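Local coordinates for MIP07328p (Drosophila melanogaster, PDB 6FKK), which probably acts as a membrane-bound axon guidance cue that binds semaphorin receptors and repels growing axons, this piece holding its extracellular sema and PSI domains, at residues A[207-212]-A[230-235]; A[224-229]-A[252-257]. All coordinates share one frame; numbering follows the deposited sequence.

Interaction 1. Residues A[207-212]-A[230-235]; sequences VLFFFR and ARVCKN
V207, F209 and F211 present their side chains on the same face as A230 and V232, and the small A230 leaves room for the F211 ring edge. The ring points that edge at the methyl, F211 CE1 to A230 CB 3.9 Å, with CB near the ring plane. F211 reaches it because its CG sits between the backbone N and the carbonyl carbon (chi1 62°). The F209 ring likewise turns its edge to a neighbour, with CE1 4.0 Å from V232 CG2; that methyl also lies 4.0 Å from V207 CB, seated in the notch the two side chains form. Beyond, V207 CG2 rests on the bend of K234, 3.7 Å from its CG. On the other face, L208 CD2 packs against R231 CB at 3.6 Å. Four backbone hydrogen bonds fix this register, V207 with V232 and F209 with A230 each bonded both ways; F209 N to A230 O is 2.7 Å with an angle of 167° at the hydrogen. This is an antiparallel hairpin of the sema-domain beta-propeller. Strand 196-203 flanks strand 206-214 on its other edge, and Y163 of strand 161-165 packs on V207, F209 and K234, while C233 ties the hairpin's end to C343.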
ATOM      1  N   VAL A 207     -13.665  -2.807  -6.457  1.00 47.84           N
ATOM      2  CA  VAL A 207     -12.807  -2.719  -5.284  1.00 46.65           C
ATOM      3  C   VAL A 207     -11.644  -3.670  -5.514  1.00 39.43           C
ATOM      4  O   VAL A 207     -11.848  -4.878  -5.684  1.00 54.14           O
ATOM      5  CB  VAL A 207     -13.552  -3.060  -3.984  1.00 36.10           C
ATOM      6  CG1 VAL A 207     -12.595  -3.010  -2.806  1.00 35.63           C
ATOM      7  CG2 VAL A 207     -14.704  -2.094  -3.768  1.00 38.38           C
ATOM      8  N   LEU A 208     -10.434  -3.124  -5.546  1.00 54.00           N
ATOM      9  CA  LEU A 208      -9.229  -3.895  -5.807  1.00 31.73           C
ATOM     10  C   LEU A 208      -8.549  -4.251  -4.493  1.00 37.73           C
ATOM     11  O   LEU A 208      -8.450  -3.418  -3.590  1.00 37.73           O
ATOM     12  CB  LEU A 208      -8.267  -3.106  -6.699  1.00 31.06           C
ATOM     13  CG  LEU A 208      -8.844  -2.557  -8.006  1.00 41.71           C
ATOM     14  CD1 LEU A 208      -7.917  -1.512  -8.601  1.00 39.74           C
ATOM     15  CD2 LEU A 208      -9.088  -3.678  -9.001  1.00 45.44           C
ATOM     16  N   PHE A 209      -8.089  -5.495  -4.389  1.00 31.29           N
ATOM     17  CA  PHE A 209      -7.355  -5.972  -3.226  1.00 33.97           C
ATOM     18  C   PHE A 209      -5.973  -6.440  -3.655  1.00 43.68           C
ATOM     19  O   PHE A 209      -5.821  -7.076  -4.703  1.00 54.63           O
ATOM     20  CB  PHE A 209      -8.097  -7.117  -2.525  1.00 32.14           C
ATOM     21  CG  PHE A 209      -9.433  -6.722  -1.967  1.00 53.06           C
ATOM     22  CD1 PHE A 209     -10.567  -6.761  -2.760  1.00 47.03           C
ATOM     23  CD2 PHE A 209      -9.555  -6.315  -0.648  1.00 40.53           C
ATOM     24  CE1 PHE A 209     -11.797  -6.399  -2.253  1.00 44.09           C
ATOM     25  CE2 PHE A 209     -10.783  -5.951  -0.134  1.00 40.26           C
ATOM     26  CZ  PHE A 209     -11.907  -5.992  -0.937  1.00 56.46           C
ATOM     27  N   PHE A 210      -4.967  -6.125  -2.843  1.00 30.34           N
ATOM     28  CA  PHE A 210      -3.588  -6.505  -3.112  1.00 29.89           C
ATOM     29  C   PHE A 210      -3.077  -7.364  -1.966  1.00 41.78           C
ATOM     30  O   PHE A 210      -3.217  -6.990  -0.796  1.00 54.33           O
ATOM     31  CB  PHE A 210      -2.704  -5.269  -3.298  1.00 29.40           C
ATOM     32  CG  PHE A 210      -3.082  -4.431  -4.488  1.00 46.84           C
ATOM     33  CD1 PHE A 210      -4.098  -3.493  -4.397  1.00 41.17           C
ATOM     34  CD2 PHE A 210      -2.428  -4.588  -5.699  1.00 46.57           C
ATOM     35  CE1 PHE A 210      -4.451  -2.725  -5.489  1.00 50.17           C
ATOM     36  CE2 PHE A 210      -2.776  -3.821  -6.794  1.00 38.99           C
ATOM     37  CZ  PHE A 210      -3.789  -2.888  -6.689  1.00 52.53           C
ATOM     38  N   PHE A 211      -2.490  -8.511  -2.301  1.00 30.92           N
ATOM     39  CA  PHE A 211      -2.059  -9.464  -1.289  1.00 31.35           C
ATOM     40  C   PHE A 211      -1.057 -10.430  -1.905  1.00 39.16           C
ATOM     41  O   PHE A 211      -0.890 -10.496  -3.124  1.00 45.20           O
ATOM     42  CB  PHE A 211      -3.250 -10.228  -0.699  1.00 35.96           C
ATOM     43  CG  PHE A 211      -3.995 -11.064  -1.704  1.00 41.64           C
ATOM     44  CD1 PHE A 211      -4.997 -10.506  -2.482  1.00 32.01           C
ATOM     45  CD2 PHE A 211      -3.699 -12.409  -1.862  1.00 47.25           C
ATOM     46  CE1 PHE A 211      -5.685 -11.272  -3.406  1.00 32.82           C
ATOM     47  CE2 PHE A 211      -4.384 -13.181  -2.783  1.00 33.50           C
ATOM     48  CZ  PHE A 211      -5.379 -12.612  -3.555  1.00 45.37           C
ATOM     49  N   ARG A 212      -0.390 -11.182  -1.032  1.00 51.22           N
ATOM     50  CA  ARG A 212       0.482 -12.277  -1.422  1.00 44.60           C
ATOM     51  C   ARG A 212      -0.090 -13.575  -0.870  1.00 48.42           C
ATOM     52  O   ARG A 212      -0.707 -13.591   0.200  1.00 59.50           O
ATOM     53  CB  ARG A 212       1.912 -12.064  -0.914  1.00 33.36           C
ATOM     54  CG  ARG A 212       2.016 -11.897   0.591  1.00 33.97           C
ATOM     55  CD  ARG A 212       3.444 -11.582   1.017  1.00 45.50           C
ATOM     56  NE  ARG A 212       3.570 -11.461   2.468  1.00 53.16           N
ATOM     57  CZ  ARG A 212       3.401 -10.327   3.140  1.00 53.40           C
ATOM     58  NH1 ARG A 212       3.100  -9.211   2.488  1.00 45.12           N
ATOM     59  NH2 ARG A 212       3.533 -10.305   4.459  1.00 47.64           N
ATOM     60  N   ALA A 230      -6.698  -8.598  -6.900  1.00 39.90           N
ATOM     61  CA  ALA A 230      -8.025  -9.162  -7.082  1.00 31.81           C
ATOM     62  C   ALA A 230      -9.054  -8.042  -7.077  1.00 33.22           C
ATOM     63  O   ALA A 230      -8.816  -6.958  -6.538  1.00 43.54           O
ATOM     64  CB  ALA A 230      -8.349 -10.192  -5.992  1.00 37.56           C
ATOM     65  N   ARG A 231     -10.206  -8.307  -7.691  1.00 43.73           N
ATOM     66  CA  ARG A 231     -11.246  -7.295  -7.804  1.00 52.53           C
ATOM     67  C   ARG A 231     -12.614  -7.931  -7.607  1.00 51.34           C
ATOM     68  O   ARG A 231     -12.805  -9.133  -7.810  1.00 64.94           O
ATOM     69  CB  ARG A 231     -11.194  -6.570  -9.157  1.00 50.25           C
ATOM     70  CG  ARG A 231     -11.959  -7.248 -10.279  1.00 48.94           C
ATOM     71  CD  ARG A 231     -11.860  -6.433 -11.556  1.00 59.55           C
ATOM     72  NE  ARG A 231     -12.685  -6.979 -12.629  1.00 65.43           N
ATOM     73  CZ  ARG A 231     -12.737  -6.472 -13.857  1.00 65.68           C
ATOM     74  NH1 ARG A 231     -12.007  -5.409 -14.163  1.00 65.52           N
ATOM     75  NH2 ARG A 231     -13.514  -7.026 -14.777  1.00 72.92           N
ATOM     76  N   VAL A 232     -13.566  -7.095  -7.192  1.00 38.73           N
ATOM     77  CA  VAL A 232     -14.964  -7.479  -7.048  1.00 45.08           C
ATOM     78  C   VAL A 232     -15.826  -6.326  -7.544  1.00 44.34           C
ATOM     79  O   VAL A 232     -15.448  -5.156  -7.440  1.00 50.34           O
ATOM     80  CB  VAL A 232     -15.329  -7.836  -5.589  1.00 37.32           C
ATOM     81  CG1 VAL A 232     -14.656  -9.128  -5.163  1.00 36.98           C
ATOM     82  CG2 VAL A 232     -14.947  -6.700  -4.654  1.00 37.16           C
ATOM     83  N   CYS A 233     -16.988  -6.663  -8.098  1.00 38.81           N
ATOM     84  CA  CYS A 233     -17.959  -5.647  -8.482  1.00 40.02           C
ATOM     85  C   CYS A 233     -18.709  -5.175  -7.244  1.00 45.95           C
ATOM     86  O   CYS A 233     -19.151  -5.990  -6.429  1.00 55.60           O
ATOM     87  CB  CYS A 233     -18.945  -6.191  -9.517  1.00 67.16           C
ATOM     88  SG  CYS A 233     -18.260  -6.521 -11.160  1.00 58.71           S
ATOM     89  N   LYS A 234     -18.854  -3.857  -7.104  1.00 54.16           N
ATOM     90  CA  LYS A 234     -19.560  -3.329  -5.943  1.00 42.93           C
ATOM     91  C   LYS A 234     -21.054  -3.621  -6.014  1.00 54.72           C
ATOM     92  O   LYS A 234     -21.694  -3.824  -4.977  1.00 70.40           O
ATOM     93  CB  LYS A 234     -19.310  -1.826  -5.811  1.00 43.15           C
ATOM     94  CG  LYS A 234     -17.845  -1.457  -5.634  1.00 41.27           C
ATOM     95  CD  LYS A 234     -17.668   0.010  -5.264  1.00 41.86           C
ATOM     96  CE  LYS A 234     -18.131   0.932  -6.378  1.00 56.34           C
ATOM     97  NZ  LYS A 234     -17.744   2.350  -6.134  1.00 55.59           N
ATOM     98  N   ASN A 235     -21.620  -3.658  -7.221  1.00 48.56           N
ATOM     99  CA  ASN A 235     -23.037  -3.940  -7.412  1.00 47.93           C
ATOM    100  C   ASN A 235     -23.354  -5.431  -7.392  1.00 61.24           C
ATOM    101  O   ASN A 235     -24.439  -5.829  -7.835  1.00 53.62           O
ATOM    102  CB  ASN A 235     -23.522  -3.321  -8.726  1.00 70.99           C
ATOM    103  CG  ASN A 235     -22.975  -4.037  -9.946  1.00 69.86           C
ATOM    104  OD1 ASN A 235     -21.894  -4.628  -9.905  1.00 59.95           O
ATOM    105  ND2 ASN A 235     -23.722  -3.987 -11.044  1.00 66.80           N
TER

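Interaction 2. Residues A[224-229]-A[252-257]; sequences AVYSRV and KARLNC. With NAG (2-acetamido-2-deoxy-beta-D-glucopyranose), chain B.
The guanidinium of R254 lies flat on the Y226 ring, a cation-pi stack with CZ 3.9 Å from the ring centroid and the planes 15° apart. R254 reaches it fully extended, CG anti to the backbone N (chi1 -179°), and NH2 forms a salt bridge with D268. This partly exposed end contrasts with the buried one, where V229 CG1 wedges against L255 CD2 at 3.7 Å. Three backbone hydrogen bonds close the tight part: L255 N to S227 O is 2.8 Å and nearly straight (173°), and V229 and A253 bond each other both ways. Between the two ends, R228 brings NH1 to 3.7 Å from R254 CB, its own charge paired with E213 and E217. An alanine in place of R254 would probably leave the Y226 face without its stacked cation and D268 without this charged partner. Beyond the stack the strands diverge, and N256, two residues past R254, carries the N-linked glycan; methyl C8 of its first sugar comes 3.7 Å from R254 NH1. Within the sema-domain sheet, strand 251-259 also pairs with strand 265-279, whose I270 touches L255, and with strand 368-369, where V368 bonds the R254 backbone; F210 of strand 206-214 packs on V229 and L255.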
ATOM      1  N   ALA A 224       5.508 -21.685  -3.113  1.00 92.39           N
ATOM      2  CA  ALA A 224       6.002 -20.426  -3.646  1.00 68.92           C
ATOM      3  C   ALA A 224       4.955 -19.345  -3.426  1.00 62.96           C
ATOM      4  O   ALA A 224       3.764 -19.565  -3.665  1.00 81.88           O
ATOM      5  CB  ALA A 224       6.315 -20.545  -5.137  1.00 53.09           C
ATOM      6  N   VAL A 225       5.400 -18.181  -2.977  1.00 52.43           N
ATOM      7  CA  VAL A 225       4.505 -17.055  -2.745  1.00 40.61           C
ATOM      8  C   VAL A 225       4.460 -16.195  -4.000  1.00 53.46           C
ATOM      9  O   VAL A 225       5.504 -15.846  -4.564  1.00 63.49           O
ATOM     10  CB  VAL A 225       4.956 -16.232  -1.529  1.00 46.11           C
ATOM     11  CG1 VAL A 225       3.996 -15.082  -1.290  1.00 58.82           C
ATOM     12  CG2 VAL A 225       5.046 -17.115  -0.300  1.00 50.81           C
ATOM     13  N   TYR A 226       3.250 -15.860  -4.442  1.00 53.36           N
ATOM     14  CA  TYR A 226       3.034 -14.941  -5.548  1.00 41.03           C
ATOM     15  C   TYR A 226       2.200 -13.760  -5.072  1.00 41.58           C
ATOM     16  O   TYR A 226       1.380 -13.885  -4.157  1.00 50.49           O
ATOM     17  CB  TYR A 226       2.328 -15.627  -6.729  1.00 36.73           C
ATOM     18  CG  TYR A 226       3.190 -16.603  -7.502  1.00 54.16           C
ATOM     19  CD1 TYR A 226       4.575 -16.571  -7.404  1.00 63.94           C
ATOM     20  CD2 TYR A 226       2.617 -17.552  -8.335  1.00 57.36           C
ATOM     21  CE1 TYR A 226       5.364 -17.463  -8.109  1.00 65.49           C
ATOM     22  CE2 TYR A 226       3.396 -18.447  -9.046  1.00 68.92           C
ATOM     23  CZ  TYR A 226       4.769 -18.399  -8.929  1.00 69.53           C
ATOM     24  OH  TYR A 226       5.547 -19.289  -9.636  1.00 74.40           O
ATOM     25  N   SER A 227       2.415 -12.608  -5.700  1.00 33.04           N
ATOM     26  CA  SER A 227       1.662 -11.401  -5.397  1.00 38.44           C
ATOM     27  C   SER A 227       0.516 -11.250  -6.388  1.00 42.65           C
ATOM     28  O   SER A 227       0.690 -11.457  -7.592  1.00 47.16           O
ATOM     29  CB  SER A 227       2.565 -10.168  -5.441  1.00 48.25           C
ATOM     30  OG  SER A 227       3.637 -10.295  -4.523  1.00 42.62           O
ATOM     31  N   ARG A 228      -0.659 -10.889  -5.875  1.00 33.15           N
ATOM     32  CA  ARG A 228      -1.873 -10.856  -6.676  1.00 31.11           C
ATOM     33  C   ARG A 228      -2.591  -9.525  -6.513  1.00 42.62           C
ATOM     34  O   ARG A 228      -2.466  -8.850  -5.488  1.00 48.06           O
ATOM     35  CB  ARG A 228      -2.845 -11.980  -6.285  1.00 32.91           C
ATOM     36  CG  ARG A 228      -2.217 -13.346  -6.082  1.00 44.88           C
ATOM     37  CD  ARG A 228      -1.966 -14.065  -7.392  1.00 33.72           C
ATOM     38  NE  ARG A 228      -1.879 -15.507  -7.190  1.00 40.66           N
ATOM     39  CZ  ARG A 228      -1.556 -16.379  -8.138  1.00 54.64           C
ATOM     40  NH1 ARG A 228      -1.282 -15.952  -9.363  1.00 43.09           N
ATOM     41  NH2 ARG A 228      -1.503 -17.675  -7.863  1.00 71.66           N
ATOM     42  N   VAL A 229      -3.351  -9.160  -7.541  1.00 42.34           N
ATOM     43  CA  VAL A 229      -4.381  -8.136  -7.444  1.00 30.07           C
ATOM     44  C   VAL A 229      -5.712  -8.799  -7.768  1.00 37.65           C
ATOM     45  O   VAL A 229      -5.832  -9.510  -8.772  1.00 52.60           O
ATOM     46  CB  VAL A 229      -4.107  -6.936  -8.373  1.00 40.10           C
ATOM     47  CG1 VAL A 229      -3.900  -7.382  -9.816  1.00 35.74           C
ATOM     48  CG2 VAL A 229      -5.241  -5.925  -8.279  1.00 29.75           C
ATOM     49  N   LYS A 252      -8.757 -12.591  -9.974  1.00 42.47           N
ATOM     50  CA  LYS A 252      -7.442 -12.156  -9.529  1.00 35.05           C
ATOM     51  C   LYS A 252      -6.416 -12.413 -10.622  1.00 49.91           C
ATOM     52  O   LYS A 252      -6.582 -13.299 -11.465  1.00 61.44           O
ATOM     53  CB  LYS A 252      -7.010 -12.851  -8.232  1.00 35.23           C
ATOM     54  CG  LYS A 252      -6.919 -14.366  -8.314  1.00 34.83           C
ATOM     55  CD  LYS A 252      -6.482 -14.946  -6.976  1.00 48.09           C
ATOM     56  CE  LYS A 252      -6.397 -16.463  -7.016  1.00 54.42           C
ATOM     57  NZ  LYS A 252      -5.987 -17.028  -5.700  1.00 36.98           N
ATOM     58  N   ALA A 253      -5.347 -11.622 -10.592  1.00 48.17           N
ATOM     59  CA  ALA A 253      -4.251 -11.744 -11.539  1.00 48.47           C
ATOM     60  C   ALA A 253      -2.939 -11.566 -10.794  1.00 45.01           C
ATOM     61  O   ALA A 253      -2.881 -10.895  -9.761  1.00 39.79           O
ATOM     62  CB  ALA A 253      -4.363 -10.716 -12.670  1.00 36.51           C
ATOM     63  N   ARG A 254      -1.886 -12.180 -11.324  1.00 36.42           N
ATOM     64  CA  ARG A 254      -0.570 -12.064 -10.716  1.00 37.25           C
ATOM     65  C   ARG A 254       0.058 -10.722 -11.068  1.00 45.13           C
ATOM     66  O   ARG A 254      -0.112 -10.211 -12.179  1.00 42.92           O
ATOM     67  CB  ARG A 254       0.339 -13.201 -11.179  1.00 34.46           C
ATOM     68  CG  ARG A 254       1.725 -13.161 -10.557  1.00 34.51           C
ATOM     69  CD  ARG A 254       2.643 -14.211 -11.151  1.00 51.11           C
ATOM     70  NE  ARG A 254       3.973 -14.153 -10.550  1.00 49.66           N
ATOM     71  CZ  ARG A 254       4.996 -14.914 -10.923  1.00 57.50           C
ATOM     72  NH1 ARG A 254       4.845 -15.798 -11.901  1.00 57.36           N
ATOM     73  NH2 ARG A 254       6.171 -14.791 -10.319  1.00 75.33           N
ATOM     74  N   LEU A 255       0.776 -10.147 -10.109  1.00 43.89           N
ATOM     75  CA  LEU A 255       1.569  -8.953 -10.354  1.00 31.40           C
ATOM     76  C   LEU A 255       2.986  -9.359 -10.737  1.00 43.52           C
ATOM     77  O   LEU A 255       3.565 -10.274 -10.142  1.00 53.55           O
ATOM     78  CB  LEU A 255       1.586  -8.052  -9.121  1.00 33.17           C
ATOM     79  CG  LEU A 255       0.243  -7.438  -8.724  1.00 42.70           C
ATOM     80  CD1 LEU A 255       0.392  -6.648  -7.438  1.00 46.84           C
ATOM     81  CD2 LEU A 255      -0.281  -6.549  -9.838  1.00 40.07           C
ATOM     82  N   ASN A 256       3.540  -8.680 -11.738  1.00 45.20           N
ATOM     83  CA  ASN A 256       4.843  -9.019 -12.304  1.00 44.78           C
ATOM     84  C   ASN A 256       5.810  -7.880 -12.000  1.00 43.14           C
ATOM     85  O   ASN A 256       5.856  -6.881 -12.726  1.00 54.77           O
ATOM     86  CB  ASN A 256       4.728  -9.275 -13.805  1.00 47.92           C
ATOM     87  CG  ASN A 256       6.022  -9.781 -14.425  1.00 44.44           C
ATOM     88  OD1 ASN A 256       7.118  -9.527 -13.922  1.00 36.23           O
ATOM     89  ND2 ASN A 256       5.897 -10.503 -15.531  1.00 37.57           N
ATOM     90  N   CYS A 257       6.586  -8.040 -10.934  1.00 45.34           N
ATOM     91  CA  CYS A 257       7.660  -7.118 -10.581  1.00 44.89           C
ATOM     92  C   CYS A 257       8.967  -7.892 -10.706  1.00 45.28           C
ATOM     93  O   CYS A 257       9.366  -8.608  -9.783  1.00 55.53           O
ATOM     94  CB  CYS A 257       7.467  -6.557  -9.175  1.00 41.17           C
ATOM     95  SG  CYS A 257       8.687  -5.308  -8.707  1.00 66.88           S
TER
HETATM   96  C1  NAG B   1       7.066 -11.018 -16.192  1.00 39.46           C
HETATM   97  C2  NAG B   1       6.749 -12.237 -17.048  1.00 41.29           C
HETATM   98  C3  NAG B   1       8.016 -12.756 -17.731  1.00 55.99           C
HETATM   99  C4  NAG B   1       8.783 -11.630 -18.424  1.00 58.93           C
HETATM  100  C5  NAG B   1       8.943 -10.429 -17.496  1.00 57.11           C
HETATM  101  C6  NAG B   1       9.551  -9.226 -18.178  1.00 62.72           C
HETATM  102  C7  NAG B   1       4.846 -13.613 -16.324  1.00 56.67           C
HETATM  103  C8  NAG B   1       4.395 -14.723 -15.422  1.00 74.51           C
HETATM  104  N2  NAG B   1       6.139 -13.286 -16.246  1.00 41.12           N
HETATM  105  O3  NAG B   1       7.621 -13.753 -18.667  1.00 61.90           O
HETATM  106  O4  NAG B   1      10.104 -12.049 -18.754  1.00 72.74           O
HETATM  107  O5  NAG B   1       7.667 -10.023 -16.989  1.00 52.82           O
HETATM  108  O6  NAG B   1       8.748  -8.780 -19.262  1.00 68.39           O
HETATM  109  O7  NAG B   1       4.073 -13.042 -17.087  1.00 67.51           O

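In the fold
Interactions 1 and 2 share strand 225-233, which pairs with strand 206-214 in one and with strand 251-259 in the other; their centres are about 13 Å apart. Three consecutive antiparallel strands of one sheet result, joined at F211 O and R228 N, 2.8 Å apart and probably hydrogen-bonded. Side chains bridge the two as well: R212 CB lies 3.7 Å from V225 CG1, and A230 CB lies 3.7 Å from K252 CB. The glycan is attached to interaction 2 itself, at N256, and marks no binding pocket, whereas the F211 side chain of interaction 1 is about 9 Å from a bound NAG.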